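D-aminoacyl-tRNA deacylase 1 (Homo sapiens, PDB 2OKV) hydrolyses mischarged D-aminoacyl-tRNAs and glycyl-tRNA(Ala), and may also act in DNA replication. Local coordinates at residues D37-K40 with E41-M45. Residues are numbered along the deposited sequence; the frame is centred on the assembly and turned at random.
Sequences DTQK and ELEHM
Q39 and E43, one helical turn apart, cross at a slant and are linked by an amide-to-carboxylate hydrogen bond. Q39 NE2 donates to E43 OE2 at 3.0 Å, with an N-H...O angle of 157°. The carboxylate oxygen lies close to the amide plane and accepts with its anti lone pair. The two planes stand 72° apart. Q39 starts with CG anti to the backbone N (chi1 -170°), then bends at chi2, which swings the amide back over the turn to E43. The same turn carries the backbone bond from E43 N to Q39 O.

The extended K40 chain passes obliquely over the H44 ring. Its CG makes an off-centre CH-pi contact, 4.1 Å from the ring centroid. The backbone pairs here too, H44 N with K40 O at 2.9 Å.

At the start of the helix the side chains of D37 and E41 cross at about a right angle, bringing OD1 of D37 within 3.4 Å of OE1 of E41. One water donates to both oxygens, which should ease the repulsion. D37 OD1 also accepts from the backbone N of M1, and OD2 from that of S34. E41 lays its CG against T38 N at 3.3 Å.

L42 touches F105 and Q112 of helix 99-116. T38 is the N-cap residue, without a side-chain capping bond. These i to i+3 and i to i+4 contacts line the N-terminal end of helix 39-51, which packs beside helix 99-116 in the deacylase fold.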
ATOM      1  N   ASP B  37      11.041  10.430  14.305  1.00 37.95           N
ATOM      2  CA  ASP B  37      11.435   9.028  14.480  1.00 37.09           C
ATOM      3  C   ASP B  37      12.803   8.863  15.168  1.00 36.82           C
ATOM      4  O   ASP B  37      13.732   9.640  14.960  1.00 36.43           O
ATOM      5  CB  ASP B  37      11.376   8.254  13.157  1.00 36.38           C
ATOM      6  CG  ASP B  37       9.942   7.863  12.747  1.00 36.71           C
ATOM      7  OD1 ASP B  37       9.013   7.830  13.597  1.00 34.95           O
ATOM      8  OD2 ASP B  37       9.748   7.565  11.555  1.00 34.00           O
ATOM      9  N   THR B  38      12.901   7.833  15.995  1.00 36.30           N
ATOM     10  CA  THR B  38      14.042   7.649  16.870  1.00 36.28           C
ATOM     11  C   THR B  38      14.435   6.154  16.823  1.00 35.72           C
ATOM     12  O   THR B  38      13.804   5.379  16.106  1.00 36.03           O
ATOM     13  CB  THR B  38      13.635   8.145  18.282  1.00 35.75           C
ATOM     14  OG1 THR B  38      14.693   8.871  18.891  1.00 39.57           O
ATOM     15  CG2 THR B  38      13.179   7.017  19.167  1.00 35.08           C
ATOM     16  N   GLN B  39      15.458   5.753  17.579  1.00 35.61           N
ATOM     17  CA  GLN B  39      15.852   4.345  17.669  1.00 35.15           C
ATOM     18  C   GLN B  39      14.700   3.480  18.190  1.00 35.65           C
ATOM     19  O   GLN B  39      14.507   2.357  17.739  1.00 35.72           O
ATOM     20  CB  GLN B  39      17.091   4.189  18.561  1.00 34.84           C
ATOM     21  CG  GLN B  39      17.733   2.801  18.550  1.00 33.89           C
ATOM     22  CD  GLN B  39      18.349   2.425  17.214  1.00 35.10           C
ATOM     23  OE1 GLN B  39      18.873   3.277  16.493  1.00 35.83           O
ATOM     24  NE2 GLN B  39      18.301   1.143  16.884  1.00 36.69           N
ATOM     25  N   LYS B  40      13.932   4.013  19.134  1.00 36.43           N
ATOM     26  CA  LYS B  40      12.767   3.303  19.676  1.00 37.40           C
ATOM     27  C   LYS B  40      11.776   2.878  18.577  1.00 37.68           C
ATOM     28  O   LYS B  40      11.351   1.715  18.495  1.00 38.63           O
ATOM     29  CB  LYS B  40      12.080   4.180  20.730  1.00 37.16           C
ATOM     30  CG  LYS B  40      10.971   3.489  21.512  1.00 38.82           C
ATOM     31  CD  LYS B  40      10.429   4.390  22.605  1.00 37.79           C
ATOM     32  CE  LYS B  40       9.110   3.874  23.117  1.00 41.43           C
ATOM     33  NZ  LYS B  40       8.645   4.690  24.266  1.00 42.15           N
ATOM     34  N   GLU B  41      11.407   3.809  17.711  1.00 38.00           N
ATOM     35  CA  GLU B  41      10.445   3.495  16.651  1.00 38.47           C
ATOM     36  C   GLU B  41      11.057   2.539  15.632  1.00 37.75           C
ATOM     37  O   GLU B  41      10.392   1.615  15.159  1.00 37.03           O
ATOM     38  CB  GLU B  41      10.005   4.780  15.977  1.00 39.07           C
ATOM     39  CG  GLU B  41      10.324   6.003  16.857  1.00 43.37           C
ATOM     40  CD  GLU B  41       9.108   6.590  17.450  1.00 46.67           C
ATOM     41  OE1 GLU B  41       8.145   6.720  16.677  1.00 50.55           O
ATOM     42  OE2 GLU B  41       9.101   6.929  18.657  1.00 47.07           O
ATOM     43  N   LEU B  42      12.331   2.753  15.313  1.00 37.67           N
ATOM     44  CA  LEU B  42      13.070   1.856  14.423  1.00 37.80           C
ATOM     45  C   LEU B  42      12.961   0.415  14.933  1.00 37.79           C
ATOM     46  O   LEU B  42      12.531  -0.466  14.195  1.00 37.97           O
ATOM     47  CB  LEU B  42      14.538   2.290  14.351  1.00 37.37           C
ATOM     48  CG  LEU B  42      15.530   1.607  13.405  1.00 38.33           C
ATOM     49  CD1 LEU B  42      16.757   2.504  13.247  1.00 34.37           C
ATOM     50  CD2 LEU B  42      15.941   0.209  13.917  1.00 37.14           C
ATOM     51  N   GLU B  43      13.343   0.198  16.193  1.00 37.91           N
ATOM     52  CA  GLU B  43      13.306  -1.143  16.813  1.00 38.22           C
ATOM     53  C   GLU B  43      11.894  -1.715  16.937  1.00 38.08           C
ATOM     54  O   GLU B  43      11.669  -2.908  16.685  1.00 37.14           O
ATOM     55  CB  GLU B  43      14.027  -1.127  18.166  1.00 37.96           C
ATOM     56  CG  GLU B  43      15.527  -0.890  17.982  1.00 37.08           C
ATOM     57  CD  GLU B  43      16.357  -0.941  19.253  1.00 38.94           C
ATOM     58  OE1 GLU B  43      15.847  -1.412  20.292  1.00 40.18           O
ATOM     59  OE2 GLU B  43      17.547  -0.521  19.206  1.00 36.87           O
ATOM     60  N   HIS B  44      10.946  -0.858  17.298  1.00 38.60           N
ATOM     61  CA  HIS B  44       9.539  -1.274  17.403  1.00 39.28           C
ATOM     62  C   HIS B  44       8.935  -1.668  16.053  1.00 39.40           C
ATOM     63  O   HIS B  44       8.225  -2.669  15.953  1.00 38.92           O
ATOM     64  CB  HIS B  44       8.711  -0.180  18.080  1.00 39.75           C
ATOM     65  CG  HIS B  44       8.851  -0.142  19.574  1.00 42.65           C
ATOM     66  ND1 HIS B  44      10.073  -0.140  20.216  1.00 45.81           N
ATOM     67  CD2 HIS B  44       7.916  -0.091  20.552  1.00 45.22           C
ATOM     68  CE1 HIS B  44       9.884  -0.093  21.523  1.00 45.33           C
ATOM     69  NE2 HIS B  44       8.585  -0.059  21.753  1.00 46.54           N
ATOM     70  N   MET B  45       9.229  -0.899  15.009  1.00 39.59           N
ATOM     71  CA  MET B  45       8.725  -1.214  13.670  1.00 39.89           C
ATOM     72  C   MET B  45       9.313  -2.520  13.114  1.00 40.22           C
ATOM     73  O   MET B  45       8.585  -3.329  12.532  1.00 40.64           O
ATOM     74  CB  MET B  45       8.960  -0.055  12.697  1.00 39.93           C
ATOM     75  CG  MET B  45       8.373  -0.257  11.288  1.00 41.22           C
ATOM     76  SD  MET B  45       6.583  -0.532  11.272  1.00 42.99           S
ATOM     77  CE  MET B  45       5.931   1.129  11.446  1.00 43.86           C
TER
HETATM   78  O   HOH W   1       7.889   9.184  15.680  1.00 54.99           O